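Local structure of tyrosine-protein phosphatase YwqE (Bacillus subtilis, 3QY7) at residues C6-A11 and R35-T40; D21-A26 and E69-H74. The protein removes phosphate from phosphotyrosine residues of the proteins YwqD, YwqF and Ssb, as a manganese-dependent phosphatase of the PHP-like TIM-barrel type. One frame throughout, in Å; residues are numbered along the deposited sequence.

How the interactions relate
Interaction 1 (6-11 with 35-40) lies at the metal site, where His7 binds an iron ion, whereas interaction 2 (21-26 with 69-74) packs helix 19-31 against the loop leading into strand 74-76, farther from the centre of the chain. Their centres are about 10 Å apart, and their segments alternate along the sequence. Two probable hydrogen bonds join them: Ser22 OG lies 2.7 Å from Ile8 O, tying the helix to the metal-bearing loop, and Ile37 N lies 2.9 Å from His74 O, part of the parallel pairing of strands 36-38 and 74-76. In chain order the loop carrying His7 leads into helix 19-31 and then strand 36-38, within the barrel wall.

Interaction 1: C6-A11 and R35-T40; sequences CHILPA and RTIIAT. With FE (Fe (III) ion), chain C.
Thr40 holds Cys6 by two hydrogen bonds. Its backbone N reaches Cys6 O at 2.9 Å, nearly straight at the hydrogen (177°) and tilted only 16° from the carbonyl plane. In return, Cys6 N donates to Thr40 OG1 at 2.9 Å, more bent at 150°. Thr40 OG1 sits between its own backbone N and carbonyl carbon, where it can accept this proton. The same oxygen lies above one face of the His7 ring, offset toward the rim.

His7 NE2 binds the iron ion at 2.1 Å, with His5, Glu80 and Asp194 as further protein ligands; the other ring nitrogen, ND1, is hydrogen-bonded to Asp13.

Away from the metal, Cys6 CB presses on Ile37 CG2 at 3.5 Å, tighter than usual for two carbons. Ile8 CD1 meets Ile37 CD1 where the two side chains cross at about a right angle, and Leu9 CG rests 3.6 Å from Ala39 CB.

Chemically, the paired bonds satisfy both backbone polar groups of buried Cys6, so Thr40 anchors the backbone just before His7. Asp13 is the second-shell residue: its bond at ND1 and the iron at NE2 together fix the ring's rotation.

Interaction 2: D21-A26 and E69-H74; sequences DSIEMA and EDIPLH
Glu69 meets Ile23 through the aliphatic part of its side chain: its CG lies 3.9 Å from Ile23 CD1, and the two side chains cross at about a right angle. The Glu69 carboxylate is engaged beyond this contact, in a salt bridge with Arg65 of helix 52-68 and a long, weak ion pair with Arg27.

Asp70 then takes a positive phi (60°), and two bonds run back into the last turn of the helix, a Schellman motif that ends helix 52-68 and turns the chain toward the next strand.

Ile71 carries the middle of the interface with two branches. CD1 comes to 3.6 Å from Ile23 CG2, again with the side chains crossing at about a right angle. CG2, anti to the backbone N of Ile71, touches Ala26 CB at 4.2 Å. One side chain thus bridges Ile23 and Ala26, residues three apart that share a face of helix 19-31.

Pro72 is the centre of an inverse gamma turn, closed by Leu73 N donating to Ile71 O at 2.9 Å. Its CB points away from the helix, whereas those of Ile71 and Leu73 on either side of it in sequence point toward the helix.

Leu73 extends the apolar patch: its CD2 approaches Ala26 CB at a looser 4.4 Å, and it also touches Ala29 one turn farther along. His74 begins strand 74-76.

From helix 52-68, Arg65 touches Ile23 and Leu66 touches Ala26. No hydrogen bond crosses between the two segments, which implies that the specificity of this joint rests on the fit of Ile23, Ala26, Ile71 and Leu73, while the charge of Glu69 is met chiefly by Arg65.

Interaction 1: C6-A11 and R35-T40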
loop_
_atom_site.group_PDB
_atom_site.type_symbol
_atom_site.label_atom_id
_atom_site.label_comp_id
_atom_site.label_asym_id
_atom_site.label_seq_id
_atom_site.Cartn_x
_atom_site.Cartn_y
_atom_site.Cartn_z
ATOM N N CYS A 6 -1.523 -4.800 -2.833
ATOM C CA CYS A 6 -1.237 -6.139 -3.355
ATOM C C CYS A 6 -1.729 -6.265 -4.788
ATOM O O CYS A 6 -2.829 -5.819 -5.126
ATOM C CB CYS A 6 -1.925 -7.182 -2.477
ATOM S SG CYS A 6 -1.335 -8.856 -2.765
ATOM N N HIS A 7 -0.907 -6.866 -5.639
ATOM C CA HIS A 7 -1.235 -6.999 -7.043
ATOM C C HIS A 7 -1.597 -8.439 -7.341
ATOM O O HIS A 7 -0.985 -9.119 -8.178
ATOM C CB HIS A 7 -0.074 -6.447 -7.877
ATOM C CG HIS A 7 0.207 -5.011 -7.586
ATOM N ND1 HIS A 7 -0.324 -3.987 -8.341
ATOM C CD2 HIS A 7 0.893 -4.423 -6.578
ATOM C CE1 HIS A 7 0.074 -2.831 -7.836
ATOM N NE2 HIS A 7 0.797 -3.063 -6.757
ATOM N N ILE A 8 -2.628 -8.903 -6.626
ATOM C CA ILE A 8 -3.109 -10.278 -6.709
ATOM C C ILE A 8 -4.140 -10.502 -7.831
ATOM O O ILE A 8 -4.307 -11.631 -8.285
ATOM C CB ILE A 8 -3.656 -10.779 -5.337
ATOM C CG1 ILE A 8 -3.790 -12.308 -5.321
ATOM C CG2 ILE A 8 -4.987 -10.097 -5.003
ATOM C CD1 ILE A 8 -4.030 -12.858 -3.917
ATOM N N LEU A 9 -4.821 -9.445 -8.279
ATOM C CA LEU A 9 -5.788 -9.598 -9.368
ATOM C C LEU A 9 -5.066 -9.931 -10.677
ATOM O O LEU A 9 -4.053 -9.307 -11.004
ATOM C CB LEU A 9 -6.668 -8.357 -9.527
ATOM C CG LEU A 9 -7.577 -8.059 -8.335
ATOM C CD1 LEU A 9 -8.392 -6.792 -8.555
ATOM C CD2 LEU A 9 -8.497 -9.250 -7.962
ATOM N N PRO A 10 -5.584 -10.921 -11.405
ATOM C CA PRO A 10 -4.916 -11.400 -12.615
ATOM C C PRO A 10 -5.194 -10.537 -13.837
ATOM O O PRO A 10 -6.292 -9.974 -13.967
ATOM C CB PRO A 10 -5.546 -12.774 -12.818
ATOM C CG PRO A 10 -6.965 -12.584 -12.329
ATOM C CD PRO A 10 -6.815 -11.688 -11.118
ATOM N N ALA A 11 -4.192 -10.458 -14.717
ATOM C CA ALA A 11 -4.301 -9.791 -16.014
ATOM C C ALA A 11 -4.781 -8.348 -15.892
ATOM O O ALA A 11 -5.635 -7.900 -16.663
ATOM C CB ALA A 11 -5.218 -10.596 -16.950
ATOM N N ARG A 35 -5.528 -12.625 6.195
ATOM C CA ARG A 35 -6.881 -13.152 5.937
ATOM C C ARG A 35 -7.632 -12.277 4.947
ATOM O O ARG A 35 -8.623 -12.704 4.353
ATOM C CB ARG A 35 -7.738 -13.225 7.221
ATOM C CG ARG A 35 -7.014 -13.485 8.534
ATOM C CD ARG A 35 -6.178 -14.748 8.538
ATOM N NE ARG A 35 -6.974 -15.975 8.549
ATOM C CZ ARG A 35 -7.062 -16.833 7.533
ATOM N NH1 ARG A 35 -6.410 -16.610 6.394
ATOM N NH2 ARG A 35 -7.805 -17.925 7.666
ATOM N N THR A 36 -7.168 -11.038 4.797
ATOM C CA THR A 36 -7.892 -10.066 4.000
ATOM C C THR A 36 -6.877 -9.278 3.188
ATOM O O THR A 36 -5.901 -8.793 3.756
ATOM C CB THR A 36 -8.691 -9.100 4.887
ATOM O OG1 THR A 36 -9.489 -9.852 5.825
ATOM C CG2 THR A 36 -9.591 -8.197 4.036
ATOM N N ILE A 37 -7.114 -9.158 1.880
ATOM C CA ILE A 37 -6.252 -8.372 1.003
ATOM C C ILE A 37 -7.083 -7.311 0.332
ATOM O O ILE A 37 -8.138 -7.608 -0.220
ATOM C CB ILE A 37 -5.571 -9.248 -0.086
ATOM C CG1 ILE A 37 -4.531 -10.160 0.578
ATOM C CG2 ILE A 37 -4.937 -8.336 -1.171
ATOM C CD1 ILE A 37 -3.830 -11.138 -0.352
ATOM N N ILE A 38 -6.617 -6.064 0.375
ATOM C CA ILE A 38 -7.211 -5.071 -0.500
ATOM C C ILE A 38 -6.416 -5.116 -1.809
ATOM O O ILE A 38 -5.232 -4.751 -1.837
ATOM C CB ILE A 38 -7.185 -3.654 0.090
ATOM C CG1 ILE A 38 -7.835 -3.646 1.475
ATOM C CG2 ILE A 38 -7.891 -2.687 -0.856
ATOM C CD1 ILE A 38 -7.750 -2.257 2.200
ATOM N N ALA A 39 -7.043 -5.608 -2.867
ATOM C CA ALA A 39 -6.361 -5.642 -4.172
ATOM C C ALA A 39 -6.198 -4.226 -4.650
ATOM O O ALA A 39 -7.139 -3.425 -4.576
ATOM C CB ALA A 39 -7.131 -6.444 -5.169
ATOM N N THR A 40 -4.979 -3.886 -5.098
ATOM C CA THR A 40 -4.685 -2.522 -5.542
ATOM C C THR A 40 -4.016 -2.537 -6.917
ATOM O O THR A 40 -2.848 -2.117 -7.035
ATOM C CB THR A 40 -3.785 -1.781 -4.559
ATOM O OG1 THR A 40 -2.583 -2.531 -4.350
ATOM C CG2 THR A 40 -4.488 -1.609 -3.224
HETATM FE FE FE C . 2.237 -1.652 -6.069
HETATM O O HOH W 1 3.704 -0.524 -5.767
#

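Interaction 2: D21-A26 and E69-H74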
loop_
_atom_site.group_PDB
_atom_site.type_symbol
_atom_site.label_atom_id
_atom_site.label_comp_id
_atom_site.label_asym_id
_atom_site.label_seq_id
_atom_site.Cartn_x
_atom_site.Cartn_y
_atom_site.Cartn_z
ATOM N N ASP A 21 -1.849 -17.925 -10.903
ATOM C CA ASP A 21 -0.886 -17.109 -10.130
ATOM C C ASP A 21 -1.588 -16.505 -8.919
ATOM O O ASP A 21 -1.039 -16.520 -7.805
ATOM C CB ASP A 21 -0.304 -15.961 -10.959
ATOM C CG ASP A 21 0.535 -16.433 -12.112
ATOM O OD1 ASP A 21 1.172 -17.500 -12.006
ATOM O OD2 ASP A 21 0.552 -15.721 -13.129
ATOM N N SER A 22 -2.790 -15.972 -9.135
ATOM C CA SER A 22 -3.543 -15.325 -8.051
ATOM C C SER A 22 -3.736 -16.284 -6.872
ATOM O O SER A 22 -3.559 -15.910 -5.699
ATOM C CB SER A 22 -4.918 -14.827 -8.536
ATOM O OG SER A 22 -4.832 -13.946 -9.646
ATOM N N ILE A 23 -4.097 -17.520 -7.200
ATOM C CA ILE A 23 -4.339 -18.564 -6.216
ATOM C C ILE A 23 -3.059 -18.926 -5.451
ATOM O O ILE A 23 -3.090 -19.118 -4.229
ATOM C CB ILE A 23 -4.943 -19.811 -6.895
ATOM C CG1 ILE A 23 -6.363 -19.516 -7.388
ATOM C CG2 ILE A 23 -4.941 -21.014 -5.946
ATOM C CD1 ILE A 23 -6.837 -20.571 -8.341
ATOM N N GLU A 24 -1.931 -19.002 -6.160
ATOM C CA GLU A 24 -0.645 -19.261 -5.488
ATOM C C GLU A 24 -0.269 -18.134 -4.535
ATOM O O GLU A 24 0.234 -18.379 -3.428
ATOM C CB GLU A 24 0.473 -19.507 -6.497
ATOM C CG GLU A 24 0.262 -20.744 -7.351
ATOM C CD GLU A 24 0.084 -21.993 -6.515
ATOM O OE1 GLU A 24 1.064 -22.409 -5.860
ATOM O OE2 GLU A 24 -1.041 -22.542 -6.494
ATOM N N MET A 25 -0.525 -16.899 -4.964
ATOM C CA MET A 25 -0.273 -15.754 -4.103
ATOM C C MET A 25 -1.178 -15.799 -2.888
ATOM O O MET A 25 -0.732 -15.518 -1.776
ATOM C CB MET A 25 -0.451 -14.434 -4.867
ATOM C CG MET A 25 0.612 -14.229 -5.944
ATOM S SD MET A 25 0.275 -12.806 -7.012
ATOM C CE MET A 25 0.520 -11.423 -5.897
ATOM N N ALA A 26 -2.450 -16.151 -3.098
ATOM C CA ALA A 26 -3.376 -16.254 -1.980
ATOM C C ALA A 26 -2.925 -17.287 -0.929
ATOM O O ALA A 26 -2.987 -17.016 0.274
ATOM C CB ALA A 26 -4.756 -16.568 -2.477
ATOM N N GLU A 69 -11.413 -23.218 -4.214
ATOM C CA GLU A 69 -10.159 -23.843 -3.833
ATOM C C GLU A 69 -9.971 -24.025 -2.327
ATOM O O GLU A 69 -8.909 -24.468 -1.888
ATOM C CB GLU A 69 -8.978 -23.031 -4.396
ATOM C CG GLU A 69 -8.936 -22.876 -5.933
ATOM C CD GLU A 69 -8.834 -24.193 -6.701
ATOM O OE1 GLU A 69 -8.357 -25.203 -6.137
ATOM O OE2 GLU A 69 -9.253 -24.213 -7.881
ATOM N N ASP A 70 -10.985 -23.649 -1.543
ATOM C CA ASP A 70 -10.958 -23.765 -0.085
ATOM C C ASP A 70 -9.834 -22.964 0.585
ATOM O O ASP A 70 -9.212 -23.420 1.551
ATOM C CB ASP A 70 -10.876 -25.236 0.348
ATOM C CG ASP A 70 -11.424 -25.453 1.742
ATOM O OD1 ASP A 70 -12.415 -24.783 2.096
ATOM O OD2 ASP A 70 -10.848 -26.258 2.508
ATOM N N ILE A 71 -9.600 -21.766 0.068
ATOM C CA ILE A 71 -8.555 -20.873 0.596
ATOM C C ILE A 71 -9.200 -19.752 1.423
ATOM O O ILE A 71 -10.026 -18.999 0.902
ATOM C CB ILE A 71 -7.690 -20.290 -0.540
ATOM C CG1 ILE A 71 -7.021 -21.428 -1.329
ATOM C CG2 ILE A 71 -6.655 -19.284 0.047
ATOM C CD1 ILE A 71 -6.419 -21.012 -2.659
ATOM N N PRO A 72 -8.836 -19.639 2.724
ATOM C CA PRO A 72 -9.498 -18.661 3.602
ATOM C C PRO A 72 -8.893 -17.263 3.438
ATOM O O PRO A 72 -8.194 -16.772 4.313
ATOM C CB PRO A 72 -9.243 -19.227 4.999
ATOM C CG PRO A 72 -7.963 -20.002 4.856
ATOM C CD PRO A 72 -7.867 -20.478 3.453
ATOM N N LEU A 73 -9.165 -16.647 2.305
ATOM C CA LEU A 73 -8.732 -15.295 2.044
ATOM C C LEU A 73 -9.818 -14.481 1.367
ATOM O O LEU A 73 -10.398 -14.951 0.463
ATOM C CB LEU A 73 -7.504 -15.293 1.173
ATOM C CG LEU A 73 -6.917 -13.888 1.040
ATOM C CD1 LEU A 73 -5.768 -13.691 1.807
ATOM C CD2 LEU A 73 -6.794 -13.378 -0.326
ATOM N N HIS A 74 -10.033 -13.253 1.811
ATOM C CA HIS A 74 -11.052 -12.373 1.218
ATOM C C HIS A 74 -10.372 -11.184 0.561
ATOM O O HIS A 74 -9.560 -10.500 1.194
ATOM C CB HIS A 74 -12.019 -11.932 2.327
ATOM C CG HIS A 74 -13.164 -11.060 1.886
ATOM N ND1 HIS A 74 -13.796 -11.173 0.665
ATOM C CD2 HIS A 74 -13.852 -10.116 2.571
ATOM C CE1 HIS A 74 -14.787 -10.303 0.601
ATOM N NE2 HIS A 74 -14.849 -9.657 1.747
#